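Local coordinates for protein putative hydrolase (Agrobacterium vitis, PDB 3LLC) that probably hydrolyses thioester and ester bonds, acting as an acyl-protein thioesterase of the alpha/beta-hydrolase family, at residues T51-L56 with Q253-M258; G82-G87 with P182-R187; E95-L100 with I124-A129; S151-P156 with P218-Q223; C207-L212 with E230-D235. All coordinates share one frame; numbering follows the deposited sequence. Where two conformers were deposited one is given.

Interaction 1. Residues T51-L56 with Q253-M258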
# COMPACT_ATOMS: atom_id res chain seq x y z
N THR A 51 -1.30 12.46 -5.04
CA THR A 51 -0.61 13.75 -4.99
C THR A 51 -0.02 14.05 -3.57
O THR A 51 0.51 15.12 -3.34
CB THR A 51 -1.55 14.91 -5.39
OG1 THR A 51 -2.58 15.05 -4.40
CG2 THR A 51 -2.17 14.68 -6.76
N GLY A 52 -0.12 13.11 -2.64
CA GLY A 52 0.45 13.24 -1.30
C GLY A 52 1.97 13.40 -1.25
O GLY A 52 2.69 13.01 -2.19
N THR A 53 2.47 13.97 -0.15
CA THR A 53 3.91 14.27 -0.01
C THR A 53 4.83 13.09 -0.25
O THR A 53 5.79 13.21 -1.01
CB THR A 53 4.21 14.81 1.40
OG1 THR A 53 3.47 16.01 1.56
CG2 THR A 53 5.71 15.11 1.58
N LYS A 54 4.55 11.96 0.40
CA LYS A 54 5.44 10.77 0.28
C LYS A 54 5.46 10.23 -1.17
O LYS A 54 6.54 9.88 -1.70
CB LYS A 54 5.07 9.68 1.27
CG LYS A 54 5.42 9.97 2.74
CD LYS A 54 5.14 8.75 3.64
CE LYS A 54 3.68 8.29 3.76
NZ LYS A 54 2.83 9.33 4.51
N ALA A 55 4.29 10.19 -1.79
CA ALA A 55 4.15 9.75 -3.20
C ALA A 55 4.96 10.63 -4.14
O ALA A 55 5.69 10.11 -5.02
CB ALA A 55 2.67 9.68 -3.64
N LEU A 56 4.85 11.96 -3.97
CA LEU A 56 5.58 12.90 -4.81
C LEU A 56 7.10 12.76 -4.62
O LEU A 56 7.86 12.94 -5.60
CB LEU A 56 5.17 14.36 -4.54
CG LEU A 56 3.78 14.81 -5.01
CD1 LEU A 56 3.49 16.29 -4.54
CD2 LEU A 56 3.63 14.69 -6.53
N GLN A 253 13.47 14.79 7.89
CA GLN A 253 14.29 13.62 8.30
C GLN A 253 13.67 12.26 7.93
O GLN A 253 14.40 11.35 7.57
CB GLN A 253 14.62 13.67 9.80
CG GLN A 253 13.37 13.50 10.69
CD GLN A 253 13.72 13.41 12.14
OE1 GLN A 253 14.13 12.33 12.62
NE2 GLN A 253 13.56 14.52 12.86
N ASP A 254 12.34 12.12 8.02
CA ASP A 254 11.65 10.90 7.64
C ASP A 254 11.71 10.65 6.12
O ASP A 254 11.93 9.51 5.67
CB ASP A 254 10.16 10.91 8.08
CG ASP A 254 9.97 11.07 9.59
OD1 ASP A 254 10.70 10.42 10.38
OD2 ASP A 254 9.08 11.86 9.99
N ILE A 255 11.50 11.69 5.34
CA ILE A 255 11.59 11.61 3.87
C ILE A 255 13.02 11.21 3.44
O ILE A 255 13.14 10.34 2.57
CB ILE A 255 11.16 12.95 3.25
CG1 ILE A 255 9.65 13.18 3.47
CG2 ILE A 255 11.46 13.02 1.71
CD1 ILE A 255 8.71 12.10 2.99
N ASP A 256 14.05 11.77 4.11
CA ASP A 256 15.45 11.39 3.85
C ASP A 256 15.65 9.89 4.09
O ASP A 256 16.28 9.21 3.26
CB ASP A 256 16.43 12.17 4.72
CG ASP A 256 16.56 13.64 4.31
OD1 ASP A 256 16.06 14.04 3.25
OD2 ASP A 256 17.20 14.39 5.05
N ARG A 257 15.14 9.35 5.21
CA ARG A 257 15.25 7.89 5.47
C ARG A 257 14.52 7.06 4.42
O ARG A 257 15.02 6.02 3.97
CB ARG A 257 14.74 7.50 6.88
CG ARG A 257 15.78 7.64 7.99
CD ARG A 257 15.20 7.18 9.36
NE ARG A 257 14.26 8.18 9.87
CZ ARG A 257 14.58 9.25 10.58
NH1 ARG A 257 15.84 9.47 10.96
NH2 ARG A 257 13.63 10.12 10.93
N MSE A 258 13.32 7.49 4.03
CA MSE A 258 12.55 6.74 3.03
C MSE A 258 13.27 6.76 1.66
O MSE A 258 13.35 5.74 0.96
CB MSE A 258 11.15 7.34 2.85
CG MSE A 258 10.28 6.55 1.89
SE MSE A 258 8.58 7.47 1.46
CE MSE A 258 9.25 8.77 0.37
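Lys54 lays the root of its side chain over the ends of two residues from 253-258: its CG lies 3.9 Å from Ile255 CD1, and its CB is 4.2 Å from SE of Met258, which is present as selenomethionine. The Met258 methyl also touches backbone, with CE 3.6 Å from Lys54 O. Met258 reaches this far because its chain is extended through the first two torsions (CG anti to the backbone N, chi1 -176°) and bent at chi3, which turns CE onto the first turn of helix 53-65. Ile255 approaches Lys54 at a slant and uses CD1 alone; the same methyl comes within 4.5 Å of Thr53 CG2 at the edge of the contact. Beyond CG the lysine bends at both chi3 and chi4, carrying NZ away from 253-258 to a hydrogen bond with the carbonyl oxygen of Arg248. An apolar stem is thus packed while the charged end is satisfied elsewhere. Ile255 and Met258, three residues apart on one helix face, also touch Glu57 further along helix 53-65. Within 253-258, Arg257 NH2 binds Gln253 OE1 almost straight (172°) at 2.8 Å and forms a salt bridge with Asp254 OD1 at 3.0 Å. The pairing joins the start of helix 53-65, the first in the chain, to helix 252-266, the last; in the alpha/beta-hydrolase fold such helices share one face of the central sheet.

Interaction 2. Residues G82-G87 with P182-R187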
# COMPACT_ATOMS: atom_id res chain seq x y z
N GLY A 82 -15.62 4.89 -9.21
CA GLY A 82 -16.12 3.94 -8.22
C GLY A 82 -16.45 4.59 -6.87
O GLY A 82 -15.86 5.63 -6.55
N ALA A 83 -17.40 4.01 -6.12
CA ALA A 83 -17.80 4.52 -4.79
C ALA A 83 -16.84 4.07 -3.70
O ALA A 83 -16.40 2.91 -3.67
CB ALA A 83 -19.25 4.07 -4.43
N PHE A 84 -16.48 4.98 -2.79
CA PHE A 84 -15.68 4.61 -1.64
C PHE A 84 -16.28 3.42 -0.84
O PHE A 84 -15.54 2.50 -0.47
CB PHE A 84 -15.45 5.80 -0.71
CG PHE A 84 -14.54 5.47 0.42
CD1 PHE A 84 -13.16 5.55 0.26
CD2 PHE A 84 -15.05 5.07 1.65
CE1 PHE A 84 -12.29 5.23 1.32
CE2 PHE A 84 -14.19 4.75 2.70
CZ PHE A 84 -12.82 4.81 2.54
N ARG A 85 -17.58 3.43 -0.62
CA ARG A 85 -18.21 2.37 0.20
C ARG A 85 -18.21 0.97 -0.47
O ARG A 85 -18.51 -0.03 0.20
CB ARG A 85 -19.62 2.78 0.64
CG ARG A 85 -20.64 2.64 -0.45
CD ARG A 85 -22.06 2.84 0.07
NE ARG A 85 -23.03 2.69 -1.01
CZ ARG A 85 -23.42 1.54 -1.54
NH1 ARG A 85 -22.93 0.38 -1.12
NH2 ARG A 85 -24.32 1.54 -2.52
N ASP A 86 -17.90 0.90 -1.77
CA ASP A 86 -17.73 -0.39 -2.45
C ASP A 86 -16.29 -0.93 -2.37
O ASP A 86 -16.03 -2.05 -2.79
CB ASP A 86 -18.20 -0.30 -3.92
CG ASP A 86 -19.71 -0.07 -4.06
OD1 ASP A 86 -20.47 -0.54 -3.21
OD2 ASP A 86 -20.14 0.63 -5.00
N GLY A 87 -15.37 -0.13 -1.84
CA GLY A 87 -14.00 -0.54 -1.68
C GLY A 87 -13.74 -1.68 -0.68
O GLY A 87 -14.35 -1.75 0.37
N PRO A 182 -15.19 12.05 9.44
CA PRO A 182 -14.72 10.87 10.21
C PRO A 182 -14.43 9.65 9.34
O PRO A 182 -14.97 9.53 8.23
CB PRO A 182 -15.88 10.59 11.18
CG PRO A 182 -17.09 11.15 10.52
CD PRO A 182 -16.62 12.33 9.70
N ASN A 183 -13.54 8.78 9.82
CA ASN A 183 -13.30 7.49 9.18
C ASN A 183 -14.54 6.64 9.21
O ASN A 183 -15.23 6.58 10.23
CB ASN A 183 -12.21 6.72 9.92
CG ASN A 183 -10.84 7.29 9.72
OD1 ASN A 183 -10.52 7.78 8.65
ND2 ASN A 183 -10.01 7.21 10.76
N ILE A 184 -14.87 6.03 8.08
CA ILE A 184 -15.89 5.02 8.05
C ILE A 184 -15.23 3.68 7.65
O ILE A 184 -14.28 3.65 6.88
CB ILE A 184 -17.10 5.44 7.21
CG1 ILE A 184 -17.01 4.98 5.78
CG2 ILE A 184 -17.40 6.97 7.32
CD1 ILE A 184 -17.98 3.90 5.51
N PHE A 185 -15.73 2.60 8.23
CA PHE A 185 -15.27 1.25 7.91
C PHE A 185 -16.53 0.40 7.64
O PHE A 185 -17.43 0.34 8.48
CB PHE A 185 -14.48 0.67 9.08
CG PHE A 185 -13.22 1.42 9.43
CD1 PHE A 185 -12.08 1.29 8.68
CD2 PHE A 185 -13.21 2.28 10.53
CE1 PHE A 185 -10.91 1.99 8.99
CE2 PHE A 185 -12.04 2.98 10.86
CZ PHE A 185 -10.91 2.84 10.10
N THR A 186 -16.63 -0.18 6.44
CA THR A 186 -17.82 -0.92 6.04
C THR A 186 -17.75 -2.40 6.51
O THR A 186 -16.64 -2.94 6.72
CB THR A 186 -18.03 -0.92 4.52
OG1 THR A 186 -16.95 -1.60 3.89
CG2 THR A 186 -18.12 0.54 3.91
N ARG A 187 -18.93 -2.98 6.66
CA ARG A 187 -19.06 -4.41 6.95
C ARG A 187 -18.32 -5.22 5.88
O ARG A 187 -17.59 -6.14 6.21
CB ARG A 187 -20.53 -4.81 7.02
CG ARG A 187 -20.78 -6.28 7.44
CD ARG A 187 -22.28 -6.63 7.51
NE ARG A 187 -22.51 -8.04 7.23
CZ ARG A 187 -23.71 -8.63 7.24
NH1 ARG A 187 -24.80 -7.93 7.52
NH2 ARG A 187 -23.80 -9.92 6.97
O HOH W 1 -17.09 -2.05 1.13
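Phe84 and Ile184 pass one another running opposite ways, the ring presenting its edge: CE2 lies 4.2 Å from Ile184 CG1, which sits near the ring plane. The phenylalanine gets there by holding CG anti to its backbone N (chi1 -175°), and it also packs edge-to-face with Tyr46. Ile184 is less regular, with chi1 at 93°, well away from a staggered value, although CG2 is still roughly anti to the carbonyl carbon. Next along the strand on the same face, Thr186 splits its two branches between different tasks. Its methyl CG2 touches 82-87, lying 3.8 Å from Arg85 O and 4.2 Å from Arg85 CB. Its OG1 is placed between backbone N and carbonyl carbon (chi1 64°), where it accepts a hydrogen bond from Leu189 N and so caps the helix that follows. The same hydroxyl donates to a water at 2.8 Å from OG1. That water in turn donates to Arg85 O at 2.6 Å and to Gly87 O at 2.9 Å, so one molecule ties the carbonyls of Arg85, in the 3-10 turn, and Gly87, just past it, to the threonine. Direct contact is van der Waals packing, and the polar link runs through water. The contact sets the loop before helix 89-103 against strand 183-186, part of the insertion between core strands 136-143 and 209-214, where many alpha/beta hydrolases carry their cap.

Interaction 3. Residues E95-L100 with I124-A129. With EDO (1,2-ethanediol), chain C.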
# COMPACT_ATOMS: atom_id res chain seq x y z
N GLU A 95 -6.96 -3.80 -8.46
CA GLU A 95 -6.57 -2.58 -9.19
C GLU A 95 -5.02 -2.44 -9.28
O GLU A 95 -4.47 -2.14 -10.35
CB GLU A 95 -7.22 -1.36 -8.50
CG GLU A 95 -8.75 -1.33 -8.66
CD GLU A 95 -9.49 -0.51 -7.57
OE1 GLU A 95 -8.81 0.33 -6.94
OE2 GLU A 95 -10.73 -0.69 -7.43
N ALA A 96 -4.33 -2.65 -8.17
CA ALA A 96 -2.88 -2.60 -8.13
C ALA A 96 -2.30 -3.59 -9.15
O ALA A 96 -1.42 -3.21 -9.94
CB ALA A 96 -2.32 -2.85 -6.69
N LEU A 97 -2.80 -4.82 -9.16
CA LEU A 97 -2.30 -5.83 -10.10
C LEU A 97 -2.61 -5.43 -11.56
O LEU A 97 -1.78 -5.64 -12.47
CB LEU A 97 -2.88 -7.21 -9.73
CG LEU A 97 -2.44 -8.44 -10.52
CD1 LEU A 97 -0.92 -8.52 -10.57
CD2 LEU A 97 -3.04 -9.73 -9.93
N ALA A 98 -3.82 -4.89 -11.82
CA ALA A 98 -4.18 -4.45 -13.16
C ALA A 98 -3.27 -3.31 -13.67
O ALA A 98 -2.94 -3.24 -14.86
CB ALA A 98 -5.67 -4.03 -13.24
N VAL A 99 -2.90 -2.40 -12.78
CA VAL A 99 -2.03 -1.29 -13.16
C VAL A 99 -0.64 -1.85 -13.51
O VAL A 99 -0.07 -1.53 -14.56
CB VAL A 99 -1.96 -0.26 -12.03
CG1 VAL A 99 -0.78 0.71 -12.27
CG2 VAL A 99 -3.31 0.48 -11.95
N LEU A 100 -0.13 -2.75 -12.66
CA LEU A 100 1.16 -3.38 -12.96
C LEU A 100 1.13 -4.16 -14.28
O LEU A 100 2.07 -4.03 -15.09
CB LEU A 100 1.63 -4.26 -11.79
CG LEU A 100 3.08 -4.74 -11.82
CD1 LEU A 100 4.05 -3.62 -11.45
CD2 LEU A 100 3.23 -5.91 -10.89
N ILE A 124 2.73 -9.39 -3.96
CA ILE A 124 3.86 -10.33 -4.19
C ILE A 124 3.41 -11.79 -4.19
O ILE A 124 3.86 -12.60 -5.03
CB ILE A 124 5.09 -10.03 -3.23
CG1 ILE A 124 6.34 -10.81 -3.66
CG2 ILE A 124 4.82 -10.38 -1.76
CD1 ILE A 124 7.02 -10.19 -4.83
N GLN A 125 2.45 -12.13 -3.32
CA GLN A 125 1.84 -13.46 -3.30
C GLN A 125 1.12 -13.79 -4.60
O GLN A 125 1.27 -14.90 -5.13
CB GLN A 125 0.87 -13.67 -2.09
CG GLN A 125 1.58 -13.59 -0.74
CD GLN A 125 0.63 -13.73 0.46
OE1 GLN A 125 -0.56 -13.35 0.39
NE2 GLN A 125 1.13 -14.34 1.54
N GLU A 126 0.38 -12.82 -5.15
CA GLU A 126 -0.36 -13.02 -6.41
C GLU A 126 0.61 -13.21 -7.58
O GLU A 126 0.41 -14.05 -8.44
CB GLU A 126 -1.30 -11.82 -6.72
CG GLU A 126 -2.47 -11.62 -5.73
CD GLU A 126 -3.73 -12.44 -6.08
OE1 GLU A 126 -4.53 -12.00 -6.95
OE2 GLU A 126 -3.96 -13.49 -5.43
N LEU A 127 1.67 -12.39 -7.63
CA LEU A 127 2.68 -12.55 -8.70
C LEU A 127 3.41 -13.89 -8.60
O LEU A 127 3.58 -14.60 -9.61
CB LEU A 127 3.68 -11.39 -8.68
CG LEU A 127 3.08 -10.01 -8.99
CD1 LEU A 127 4.10 -8.88 -8.72
CD2 LEU A 127 2.57 -9.93 -10.41
N LYS A 128 3.82 -14.28 -7.39
CA LYS A 128 4.50 -15.60 -7.22
C LYS A 128 3.58 -16.78 -7.57
O LYS A 128 4.06 -17.82 -8.03
CB LYS A 128 5.17 -15.74 -5.82
CG LYS A 128 6.41 -14.79 -5.67
CD LYS A 128 7.10 -14.68 -4.26
CE LYS A 128 7.99 -15.88 -3.91
NZ LYS A 128 9.06 -16.15 -4.92
N ALA A 129 2.27 -16.63 -7.42
CA ALA A 129 1.32 -17.71 -7.81
C ALA A 129 1.17 -17.90 -9.32
O ALA A 129 0.63 -18.91 -9.77
CB ALA A 129 -0.07 -17.48 -7.17
C1 EDO C . 0.39 -17.56 4.46
O1 EDO C . -0.39 -17.51 5.65
C2 EDO C . 1.20 -16.29 4.40
O2 EDO C . 0.32 -15.25 4.06
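Leu127 meets Leu97 and Leu100 by turning inward as it grows. Its CB is still 5.7 Å from the nearest atom of 95-100, Leu97 CD1. Because CG stands anti to the carbonyl carbon (chi1 -64°), the next bond closes the gap, and Leu127 CG comes to 4.5 Å from Leu100 CD2. At the fork, CD1 packs at 3.8 Å against Leu100 CD2, while CD2 packs at 3.8 Å against Leu97 CD1 and also lies 4.1 Å from Leu100 CD2. The fork thus straddles two leucines three residues apart, running counter to Leu97 and slanting across Leu100. Both partners hold CG anti to the backbone N, sending their methyls across to the other helix; each was modelled in two conformers, so these distances describe one of them. At the margin, Glu126, bent at chi2 and likewise deposited in two conformers, crosses Leu97 nearly at a right angle, with OE1 4.0 Å from Leu97 CD2. Neighbouring Gln125 instead donates from NE2 to O2 of an ethanediol, probably from the crystallisation liquor, at 2.8 Å. Axes of the short helical segments stay 11.2 Å apart and cross at -55°, a spacing bridged by side chains alone. Helix 89-103 rests on strands 68-72 and 23-30 through Val99, and helix 115-128 on strand 136-143 through Leu127 and Ile124, so the leucines join two helices that both pack on the central sheet.

Interaction 4. Residues S151-P156 with P218-Q223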
# COMPACT_ATOMS: atom_id res chain seq x y z
N SER A 151 -8.68 -7.41 11.24
CA SER A 151 -8.79 -8.43 12.25
C SER A 151 -7.90 -8.16 13.48
O SER A 151 -8.26 -8.55 14.62
CB SER A 151 -8.45 -9.84 11.68
OG SER A 151 -7.14 -9.87 11.14
N ASP A 152 -6.78 -7.52 13.27
CA ASP A 152 -5.75 -7.41 14.33
C ASP A 152 -5.77 -6.08 15.08
O ASP A 152 -5.41 -6.07 16.24
CB ASP A 152 -4.34 -7.63 13.78
CG ASP A 152 -4.11 -9.05 13.25
OD1 ASP A 152 -5.10 -9.80 13.05
OD2 ASP A 152 -2.93 -9.38 12.99
N LEU A 153 -6.14 -4.99 14.41
CA LEU A 153 -6.14 -3.65 15.03
C LEU A 153 -7.56 -3.11 15.29
O LEU A 153 -7.78 -2.44 16.30
CB LEU A 153 -5.33 -2.66 14.20
CG LEU A 153 -3.86 -3.00 13.94
CD1 LEU A 153 -3.14 -1.93 13.08
CD2 LEU A 153 -3.13 -3.28 15.31
N ILE A 154 -8.53 -3.43 14.43
CA ILE A 154 -9.92 -2.96 14.65
C ILE A 154 -10.79 -3.91 15.50
O ILE A 154 -11.33 -3.49 16.56
CB ILE A 154 -10.63 -2.59 13.33
CG1 ILE A 154 -9.86 -1.45 12.62
CG2 ILE A 154 -12.12 -2.21 13.61
CD1 ILE A 154 -10.38 -1.06 11.23
N GLU A 155 -10.95 -5.16 15.05
CA GLU A 155 -11.79 -6.12 15.77
C GLU A 155 -11.63 -6.17 17.32
O GLU A 155 -12.63 -6.17 18.03
CB GLU A 155 -11.68 -7.56 15.19
CG GLU A 155 -12.44 -7.77 13.85
CD GLU A 155 -12.38 -9.23 13.35
OE1 GLU A 155 -12.30 -10.12 14.20
OE2 GLU A 155 -12.43 -9.49 12.11
N PRO A 156 -10.39 -6.24 17.84
CA PRO A 156 -10.29 -6.29 19.30
C PRO A 156 -10.80 -5.05 20.04
O PRO A 156 -11.08 -5.14 21.21
CB PRO A 156 -8.79 -6.48 19.56
CG PRO A 156 -8.25 -7.00 18.30
CD PRO A 156 -9.08 -6.44 17.19
N PRO A 218 0.07 6.52 16.74
CA PRO A 218 -1.14 6.15 17.47
C PRO A 218 -2.13 5.27 16.68
O PRO A 218 -3.12 4.85 17.26
CB PRO A 218 -1.78 7.52 17.80
CG PRO A 218 -1.45 8.33 16.58
CD PRO A 218 -0.09 7.81 16.07
N ASP A 219 -1.87 4.99 15.40
CA ASP A 219 -2.77 4.24 14.52
C ASP A 219 -2.30 2.80 14.27
O ASP A 219 -3.07 1.87 14.46
CB ASP A 219 -2.89 4.94 13.17
CG ASP A 219 -3.42 6.38 13.30
OD1 ASP A 219 -4.20 6.66 14.22
OD2 ASP A 219 -3.00 7.23 12.50
N VAL A 220 -1.04 2.65 13.86
CA VAL A 220 -0.38 1.33 13.77
C VAL A 220 0.72 1.24 14.87
O VAL A 220 1.75 1.86 14.73
CB VAL A 220 0.23 1.12 12.35
CG1 VAL A 220 1.00 -0.23 12.28
CG2 VAL A 220 -0.87 1.16 11.28
N PRO A 221 0.48 0.50 15.97
CA PRO A 221 1.47 0.39 17.05
C PRO A 221 2.77 -0.19 16.51
O PRO A 221 2.71 -1.06 15.65
CB PRO A 221 0.84 -0.59 18.04
CG PRO A 221 -0.51 -0.90 17.55
CD PRO A 221 -0.71 -0.33 16.20
N TYR A 222 3.92 0.29 16.99
CA TYR A 222 5.20 -0.20 16.45
C TYR A 222 5.34 -1.72 16.66
O TYR A 222 6.04 -2.39 15.90
CB TYR A 222 6.40 0.56 17.05
CG TYR A 222 6.73 0.19 18.46
CD1 TYR A 222 7.59 -0.87 18.74
CD2 TYR A 222 6.19 0.90 19.54
CE1 TYR A 222 7.87 -1.23 20.04
CE2 TYR A 222 6.47 0.54 20.85
CZ TYR A 222 7.32 -0.53 21.09
OH TYR A 222 7.61 -0.89 22.38
N GLN A 223 4.69 -2.25 17.71
CA GLN A 223 4.68 -3.72 17.98
C GLN A 223 4.12 -4.52 16.78
O GLN A 223 4.46 -5.72 16.59
CB GLN A 223 3.87 -4.04 19.25
CG GLN A 223 4.46 -3.47 20.57
CD GLN A 223 3.96 -2.06 20.97
OE1 GLN A 223 3.51 -1.25 20.12
NE2 GLN A 223 4.11 -1.74 22.26
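Leu153 and Pro221 point at each other across the contact: Leu153 CD2 lies 3.9 Å from Pro221 CD and 4.2 Å from Pro221 CG, so the leucine methyl meets the CG-CD side of the pyrrolidine ring. The other branch turns to the preceding residues, with Leu153 CD1 4.0 Å from Asp219 O and 4.2 Å from Val220 CG2. One leucine therefore forks over three consecutive residues, touching a ring, a carbonyl oxygen and a methyl. Holding CG anti to the carbonyl carbon (chi1 -58°), with the rest of the chain extended, lets both methyls project from the helix. Val220 meets Leu153 from the flank, its bond to CB running across the line between the segments, whereas Pro221 faces it directly. The backbones remain separate, the nearest pair of CA atoms being Leu153 and Val220 at 7.7 Å. A wider pi-type turn runs through 151-154. At its start Ser151 OG donates to Asp152 OD1 at 2.8 Å, approaching from above the carboxylate plane, and Asp152 is further held by salt bridges to Lys227 and Arg197. Just before the other segment, Asp217 OD1 accepts from the backbone N of Asp219 and of Val220, whose side chains also touch His247; Asp217 and His247 are probably members of a Ser-His-Asp triad. Leu153 thus packs helix 149-154 against the loop joining strand 209-214 to helix 222-230, touching His224 on that helix, while helix 187-195 also comes near, through Met190 against Ile154 and Glu155.

Interaction 5. Residues C207-L212 with E230-D235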
# COMPACT_ATOMS: atom_id res chain seq x y z
N CYS A 207 12.61 -11.39 -1.95
CA CYS A 207 13.38 -10.17 -2.20
C CYS A 207 13.68 -9.45 -0.87
O CYS A 207 13.00 -9.73 0.13
CB CYS A 207 12.55 -9.22 -3.08
SG CYS A 207 11.01 -8.62 -2.34
N PRO A 208 14.60 -8.48 -0.89
CA PRO A 208 14.81 -7.68 0.35
C PRO A 208 13.59 -6.85 0.75
O PRO A 208 12.86 -6.36 -0.12
CB PRO A 208 16.01 -6.78 0.03
CG PRO A 208 16.61 -7.34 -1.25
CD PRO A 208 15.54 -8.10 -1.96
N VAL A 209 13.40 -6.71 2.07
CA VAL A 209 12.30 -5.93 2.63
C VAL A 209 12.91 -4.96 3.66
O VAL A 209 13.71 -5.39 4.50
CB VAL A 209 11.27 -6.84 3.32
CG1 VAL A 209 10.10 -6.00 3.90
CG2 VAL A 209 10.65 -7.89 2.34
N HIS A 210 12.55 -3.67 3.59
CA HIS A 210 12.93 -2.68 4.59
C HIS A 210 11.66 -2.02 5.07
O HIS A 210 10.94 -1.39 4.27
CB HIS A 210 13.83 -1.62 3.97
CG HIS A 210 14.51 -0.72 4.97
ND1 HIS A 210 15.65 0.00 4.66
CD2 HIS A 210 14.24 -0.44 6.26
CE1 HIS A 210 16.03 0.70 5.72
NE2 HIS A 210 15.20 0.45 6.71
N ILE A 211 11.40 -2.15 6.37
CA ILE A 211 10.24 -1.50 7.04
C ILE A 211 10.74 -0.26 7.84
O ILE A 211 11.76 -0.34 8.53
CB ILE A 211 9.54 -2.46 8.03
CG1 ILE A 211 9.08 -3.76 7.34
CG2 ILE A 211 8.32 -1.76 8.76
CD1 ILE A 211 9.00 -5.00 8.30
N LEU A 212 10.00 0.86 7.70
CA LEU A 212 10.25 2.10 8.46
C LEU A 212 8.98 2.32 9.31
O LEU A 212 7.85 2.29 8.78
CB LEU A 212 10.45 3.29 7.52
CG LEU A 212 11.75 3.31 6.68
CD1 LEU A 212 11.56 4.06 5.36
CD2 LEU A 212 12.87 3.98 7.45
N GLU A 230 8.30 -11.21 12.43
CA GLU A 230 8.16 -12.63 12.84
C GLU A 230 7.49 -13.50 11.77
O GLU A 230 7.61 -14.70 11.83
CB GLU A 230 7.37 -12.76 14.16
CG GLU A 230 8.07 -12.06 15.33
CD GLU A 230 7.26 -11.91 16.63
OE1 GLU A 230 6.05 -12.26 16.67
OE2 GLU A 230 7.85 -11.41 17.62
N HIS A 231 6.80 -12.89 10.81
CA HIS A 231 6.12 -13.62 9.72
C HIS A 231 6.86 -13.51 8.36
O HIS A 231 6.35 -13.96 7.33
CB HIS A 231 4.66 -13.17 9.62
CG HIS A 231 3.83 -13.65 10.77
ND1 HIS A 231 3.73 -12.95 11.96
CD2 HIS A 231 3.15 -14.81 10.96
CE1 HIS A 231 2.99 -13.65 12.81
NE2 HIS A 231 2.66 -14.80 12.24
N LEU A 232 8.03 -12.88 8.36
CA LEU A 232 8.82 -12.69 7.12
C LEU A 232 10.03 -13.62 7.11
O LEU A 232 10.30 -14.30 8.09
CB LEU A 232 9.23 -11.21 6.95
CG LEU A 232 8.16 -10.21 6.53
CD1 LEU A 232 8.68 -8.77 6.67
CD2 LEU A 232 7.66 -10.51 5.10
N PRO A 233 10.70 -13.74 5.95
CA PRO A 233 11.79 -14.70 5.88
C PRO A 233 12.92 -14.39 6.88
O PRO A 233 13.06 -13.25 7.35
CB PRO A 233 12.29 -14.54 4.44
CG PRO A 233 11.08 -14.15 3.67
CD PRO A 233 10.37 -13.19 4.62
N ALA A 234 13.72 -15.41 7.18
CA ALA A 234 14.86 -15.28 8.09
C ALA A 234 16.09 -14.50 7.52
O ALA A 234 17.11 -14.37 8.20
CB ALA A 234 15.28 -16.69 8.60
N ASP A 235 16.00 -14.04 6.27
CA ASP A 235 17.10 -13.33 5.60
C ASP A 235 16.58 -12.08 4.88
O ASP A 235 15.39 -11.99 4.49
CB ASP A 235 17.77 -14.24 4.57
CG ASP A 235 16.83 -14.60 3.42
OD1 ASP A 235 15.91 -15.42 3.63
OD2 ASP A 235 17.01 -14.03 2.33
O HOH W 2 13.24 -11.29 2.50
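The start of strand 209-214 runs past the irregular segment 230-235 with its closest CA atoms, those of Val209 and Leu232, 8.8 Å apart, a distance at which side chains and not backbones must make the contact. Val209 and Ile211, two residues apart and therefore on one face of the strand, both point toward that segment. Leu232 answers with a single methyl. Its CD1 lies 4.2 Å from Val209 CG1 and 4.1 Å from Ile211 CD1, touching both. The two approaches differ: Leu232 crosses Val209 at about a right angle, while it and Ile211 extend toward each other and meet tip to tip. Leu232 reaches this point with CG anti to the carbonyl carbon (chi1 -74°) and an extended second torsion. Ile211 likewise holds CG1 anti to the carbonyl carbon (chi1 -57°) and sends CD1 outward. At the other end of the contact the link is polar, for a water donates to Cys207 O at 2.8 Å and to Asp235 O at 3.0 Å, bridging two backbone carbonyls; Cys207 O also accepts from Thr205 OG1. Further along, backbone bonds join Val209 to Asp236 and Val238, placing strand 237-242 beside strand 209-214 in parallel, and Leu232 leans on Val237 as well. The three aliphatic side chains are buried. Their contact is purely apolar, so it depends on shape and burial and not on any directional bond, while the water supplies a donor to each of two carbonyl acceptors, which cannot bond to one another.

Overall arrangement
From the N terminus, interaction 1 opens at 51-56 and closes only at 253-258, joining the first core helix to the last and enclosing the other four. Interaction 2 opens next, at 82-87, and closes at 182-187; interaction 3 lies wholly within that span, linking two helices packed on the sheet. Interaction 4 starts at 151-156, before interaction 2 has closed, and ends at 218-223, so these two cross; they also touch, through Phe185 and Ile154. Interaction 4 also crosses interaction 5, which starts at 207-212 and closes at 230-235 around one strand-helix unit. Leu212 packs on Met258 and Arg257, bringing interaction 5 against interaction 1, while interactions 2 and 4 tie the inserted region, probably a cap, to the core.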